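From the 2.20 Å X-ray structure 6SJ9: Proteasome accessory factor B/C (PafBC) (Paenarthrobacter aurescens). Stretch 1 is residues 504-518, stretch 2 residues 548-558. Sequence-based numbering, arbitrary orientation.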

# COMPACT_ATOMS: atom_id res chain seq x y z
N GLN A 504 -15.97 30.67 4.07
CA GLN A 504 -16.53 29.48 4.69
C GLN A 504 -17.81 29.04 3.96
O GLN A 504 -18.55 29.85 3.39
CB GLN A 504 -16.82 29.78 6.16
CG GLN A 504 -16.43 28.70 7.06
CD GLN A 504 -16.67 29.01 8.52
OE1 GLN A 504 -17.78 29.25 8.92
NE2 GLN A 504 -15.61 28.99 9.31
N LEU A 505 -18.08 27.74 4.00
CA LEU A 505 -19.27 27.18 3.36
C LEU A 505 -20.11 26.43 4.38
O LEU A 505 -19.60 25.73 5.24
CB LEU A 505 -18.89 26.21 2.21
CG LEU A 505 -18.21 26.87 0.99
CD1 LEU A 505 -17.71 25.86 -0.02
CD2 LEU A 505 -19.28 27.72 0.25
N ARG A 506 -21.41 26.57 4.24
CA ARG A 506 -22.36 25.68 4.87
C ARG A 506 -22.59 24.50 3.93
O ARG A 506 -23.11 24.69 2.83
CB ARG A 506 -23.70 26.37 5.09
CG ARG A 506 -24.72 25.55 5.90
CD ARG A 506 -24.24 25.32 7.31
NE ARG A 506 -25.30 24.84 8.20
CZ ARG A 506 -25.08 24.42 9.44
NH1 ARG A 506 -23.83 24.45 9.91
NH2 ARG A 506 -26.09 23.98 10.19
N LEU A 507 -22.25 23.30 4.38
CA LEU A 507 -22.32 22.08 3.59
C LEU A 507 -23.42 21.19 4.14
O LEU A 507 -23.52 20.95 5.36
CB LEU A 507 -20.98 21.35 3.63
CG LEU A 507 -21.04 19.89 3.21
CD1 LEU A 507 -21.37 19.76 1.69
CD2 LEU A 507 -19.68 19.25 3.61
N ARG A 508 -24.26 20.71 3.24
CA ARG A 508 -25.21 19.63 3.51
C ARG A 508 -24.73 18.40 2.75
O ARG A 508 -24.62 18.43 1.53
CB ARG A 508 -26.62 20.02 3.09
CG ARG A 508 -27.24 21.00 4.12
CD ARG A 508 -28.58 21.38 3.60
NE ARG A 508 -29.16 22.45 4.35
CZ ARG A 508 -30.16 23.19 3.87
NH1 ARG A 508 -30.62 22.92 2.64
NH2 ARG A 508 -30.69 24.16 4.60
N TYR A 509 -24.32 17.38 3.48
CA TYR A 509 -23.61 16.25 2.89
C TYR A 509 -24.50 15.03 3.04
O TYR A 509 -24.91 14.72 4.15
CB TYR A 509 -22.28 16.05 3.62
CG TYR A 509 -21.31 15.12 2.95
CD1 TYR A 509 -20.81 15.41 1.69
CD2 TYR A 509 -20.85 13.97 3.60
CE1 TYR A 509 -19.88 14.58 1.05
CE2 TYR A 509 -19.93 13.10 2.94
CZ TYR A 509 -19.46 13.42 1.66
OH TYR A 509 -18.51 12.64 1.01
N PHE A 510 -24.81 14.35 1.92
CA PHE A 510 -25.60 13.12 1.95
C PHE A 510 -24.88 12.02 2.74
O PHE A 510 -23.67 11.85 2.66
CB PHE A 510 -25.86 12.58 0.54
CG PHE A 510 -26.93 13.30 -0.20
CD1 PHE A 510 -28.21 13.31 0.24
CD2 PHE A 510 -26.62 13.94 -1.40
CE1 PHE A 510 -29.18 13.98 -0.44
CE2 PHE A 510 -27.56 14.59 -2.11
CZ PHE A 510 -28.86 14.61 -1.62
N SER A 511 -25.65 11.26 3.50
CA SER A 511 -25.14 10.02 4.06
C SER A 511 -24.90 8.99 2.95
O SER A 511 -25.28 9.19 1.79
CB SER A 511 -26.13 9.47 5.07
OG SER A 511 -27.28 9.13 4.30
N LEU A 512 -24.29 7.86 3.32
CA LEU A 512 -23.98 6.86 2.30
C LEU A 512 -25.22 6.44 1.51
O LEU A 512 -25.20 6.46 0.28
CB LEU A 512 -23.32 5.64 2.96
CG LEU A 512 -22.81 4.54 2.01
CD1 LEU A 512 -22.03 5.13 0.82
CD2 LEU A 512 -21.93 3.58 2.79
N GLN A 513 -26.33 6.17 2.21
CA GLN A 513 -27.59 5.79 1.56
C GLN A 513 -28.33 6.94 0.87
O GLN A 513 -29.33 6.67 0.19
CB GLN A 513 -28.52 5.14 2.60
CG GLN A 513 -27.98 3.83 3.10
CD GLN A 513 -27.76 2.80 1.99
OE1 GLN A 513 -28.58 2.69 1.07
NE2 GLN A 513 -26.63 2.10 2.05
N ARG A 514 -27.93 8.19 1.13
CA ARG A 514 -28.52 9.42 0.59
C ARG A 514 -29.94 9.70 1.10
O ARG A 514 -30.65 10.55 0.54
CB ARG A 514 -28.51 9.40 -0.93
CG ARG A 514 -27.12 9.11 -1.46
CD ARG A 514 -27.12 9.02 -2.97
NE ARG A 514 -27.40 10.33 -3.55
CZ ARG A 514 -26.47 11.23 -3.85
NH1 ARG A 514 -25.18 10.95 -3.62
NH2 ARG A 514 -26.82 12.39 -4.39
N ASP A 515 -30.38 8.99 2.12
CA ASP A 515 -31.67 9.21 2.75
C ASP A 515 -31.63 10.35 3.76
O ASP A 515 -32.69 10.79 4.21
CB ASP A 515 -32.14 7.92 3.41
CG ASP A 515 -31.10 7.35 4.37
OD1 ASP A 515 -31.39 6.33 5.01
OD2 ASP A 515 -30.01 7.95 4.50
N GLU A 516 -30.43 10.78 4.16
CA GLU A 516 -30.24 11.83 5.16
C GLU A 516 -29.10 12.75 4.74
O GLU A 516 -28.29 12.43 3.85
CB GLU A 516 -29.80 11.20 6.48
CG GLU A 516 -30.60 9.99 6.95
CD GLU A 516 -30.04 9.41 8.25
OE1 GLU A 516 -30.82 9.03 9.15
OE2 GLU A 516 -28.79 9.39 8.39
N VAL A 517 -28.96 13.85 5.47
CA VAL A 517 -27.84 14.75 5.27
C VAL A 517 -27.34 15.15 6.64
O VAL A 517 -28.10 15.16 7.62
CB VAL A 517 -28.19 16.03 4.48
CG1 VAL A 517 -28.65 15.70 3.03
CG2 VAL A 517 -29.29 16.80 5.24
N THR A 518 -26.04 15.37 6.72
CA THR A 518 -25.44 16.08 7.84
C THR A 518 -25.23 17.52 7.36
O THR A 518 -24.99 17.77 6.16
CB THR A 518 -24.10 15.45 8.28
OG1 THR A 518 -23.22 15.34 7.15
CG2 THR A 518 -24.30 14.05 8.88
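Stretch 2 (548-558) NFRLDRVESLE

Stretch 2 lies along stretch 1 in two parts. Its first strand, 548-550, passes strand 504-510 at 66°, with axes no closer than 8.9 Å, so only side chains span that gap. A 3-10 segment, 551-553, follows, and the chain turns a corner at Glu555. Strand 556-558 then runs antiparallel to strand 504-510, at 162° and 4.7 Å between axes.

The register is read from paired backbone hydrogen bonds: Arg506 N to Glu558 O is 2.7 Å, the return bond from Glu558 N to Arg506 O 3.1 Å, and Arg508 N to Ser556 O 3.0 Å. Between Arg508 and Tyr509 the register slips by one residue, a beta bulge. Arg508 O accordingly accepts a bond from Glu555 N at 2.8 Å and a weak one from Ser556 N at 3.4 Å, while Phe510 N reaches Arg553 O at 2.9 Å.

On the sheet face carrying Leu507 and Tyr509, Leu507 is the central bump. Its CD1 lies 3.6 Å from Leu557 CD2 and 3.9 Å from Val554 CG2, and its CD2 sits over the face of the Phe549 ring, 11° off the normal. Phe549 in turn points its edge at the face of Tyr509, with centroids 4.9 Å apart and planes at 77°. The Tyr509 hydroxyl extends past this pair to accept a hydrogen bond from Arg550 N, with N to OH 2.8 Å.

Arg553, which has the largest area covered by the other stretch, fills a slot. One face of its guanidinium meets Tyr509 CE2, the opposite face Ser511 C and Leu512 N. At the edge, Phe510 O accepts from Arg553 NH2 at 2.8 Å and from Arg553 NE at 3.0 Å. Glu555, the extra residue at the bulge, lays its CB over one face of the Phe510 ring, 22° off the normal.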

# COMPACT_ATOMS: atom_id res chain seq x y z
N ASN A 548 -12.17 14.79 4.12
CA ASN A 548 -12.18 14.75 2.66
C ASN A 548 -13.51 14.22 2.24
O ASN A 548 -13.86 13.09 2.57
CB ASN A 548 -11.03 13.88 2.12
CG ASN A 548 -9.72 14.56 2.32
OD1 ASN A 548 -9.28 15.29 1.45
ND2 ASN A 548 -9.14 14.43 3.51
N PHE A 549 -14.26 15.05 1.50
CA PHE A 549 -15.62 14.76 1.11
C PHE A 549 -15.67 14.46 -0.38
O PHE A 549 -14.86 14.96 -1.17
CB PHE A 549 -16.52 15.99 1.41
CG PHE A 549 -16.55 16.41 2.91
CD1 PHE A 549 -15.70 17.38 3.40
CD2 PHE A 549 -17.50 15.89 3.77
CE1 PHE A 549 -15.78 17.81 4.76
CE2 PHE A 549 -17.59 16.29 5.13
CZ PHE A 549 -16.72 17.23 5.63
N ARG A 550 -16.68 13.70 -0.78
CA ARG A 550 -16.94 13.39 -2.18
C ARG A 550 -17.85 14.46 -2.76
O ARG A 550 -18.94 14.70 -2.21
CB ARG A 550 -17.60 12.02 -2.34
CG ARG A 550 -16.69 10.81 -1.98
CD ARG A 550 -17.42 9.47 -2.16
NE ARG A 550 -17.96 9.27 -3.52
CZ ARG A 550 -17.29 8.64 -4.51
NH1 ARG A 550 -16.07 8.14 -4.29
NH2 ARG A 550 -17.85 8.51 -5.72
N LEU A 551 -17.42 15.07 -3.86
CA LEU A 551 -18.25 16.08 -4.52
C LEU A 551 -19.61 15.50 -4.86
O LEU A 551 -20.65 16.18 -4.73
CB LEU A 551 -17.55 16.59 -5.78
CG LEU A 551 -18.09 17.90 -6.34
CD1 LEU A 551 -17.89 18.98 -5.34
CD2 LEU A 551 -17.31 18.27 -7.58
N ASP A 552 -19.65 14.23 -5.29
CA ASP A 552 -20.92 13.70 -5.74
C ASP A 552 -21.78 13.33 -4.58
O ASP A 552 -22.84 12.75 -4.80
CB ASP A 552 -20.75 12.47 -6.68
CG ASP A 552 -20.15 11.22 -6.00
OD1 ASP A 552 -20.12 11.07 -4.75
OD2 ASP A 552 -19.71 10.32 -6.76
N ARG A 553 -21.36 13.66 -3.34
CA ARG A 553 -22.25 13.50 -2.19
C ARG A 553 -22.71 14.82 -1.60
O ARG A 553 -23.42 14.82 -0.61
CB ARG A 553 -21.63 12.60 -1.11
CG ARG A 553 -21.73 11.18 -1.63
CD ARG A 553 -21.67 10.07 -0.63
NE ARG A 553 -21.96 10.36 0.76
CZ ARG A 553 -21.45 9.61 1.73
NH1 ARG A 553 -20.68 8.59 1.38
NH2 ARG A 553 -21.69 9.85 3.00
N VAL A 554 -22.35 15.94 -2.22
CA VAL A 554 -22.83 17.22 -1.75
C VAL A 554 -24.30 17.35 -2.08
O VAL A 554 -24.69 17.26 -3.25
CB VAL A 554 -22.02 18.35 -2.39
CG1 VAL A 554 -22.70 19.71 -2.13
CG2 VAL A 554 -20.63 18.32 -1.82
N GLU A 555 -25.12 17.65 -1.08
CA GLU A 555 -26.50 18.02 -1.40
C GLU A 555 -26.59 19.50 -1.70
O GLU A 555 -27.21 19.89 -2.68
CB GLU A 555 -27.47 17.67 -0.28
CG GLU A 555 -28.92 17.68 -0.75
CD GLU A 555 -29.66 18.95 -0.39
OE1 GLU A 555 -30.53 19.37 -1.18
OE2 GLU A 555 -29.39 19.54 0.69
N SER A 556 -25.92 20.34 -0.91
CA SER A 556 -25.85 21.74 -1.31
C SER A 556 -24.70 22.38 -0.55
O SER A 556 -24.30 21.91 0.52
CB SER A 556 -27.18 22.47 -1.03
OG SER A 556 -27.34 22.61 0.35
N LEU A 557 -24.18 23.46 -1.13
CA LEU A 557 -23.11 24.25 -0.53
C LEU A 557 -23.47 25.70 -0.73
O LEU A 557 -23.77 26.09 -1.86
CB LEU A 557 -21.79 24.01 -1.24
CG LEU A 557 -21.08 22.72 -0.93
CD1 LEU A 557 -20.08 22.49 -2.02
CD2 LEU A 557 -20.36 22.94 0.35
N GLU A 558 -23.40 26.50 0.35
CA GLU A 558 -23.70 27.90 0.34
C GLU A 558 -22.71 28.61 1.26
O GLU A 558 -22.52 28.20 2.42
CB GLU A 558 -25.13 28.25 0.82
CG GLU A 558 -26.21 27.27 0.47
CD GLU A 558 -26.81 27.49 -0.92
OE1 GLU A 558 -26.31 28.39 -1.65
OE2 GLU A 558 -27.78 26.76 -1.29
O HOH W 1 -25.78 24.42 2.22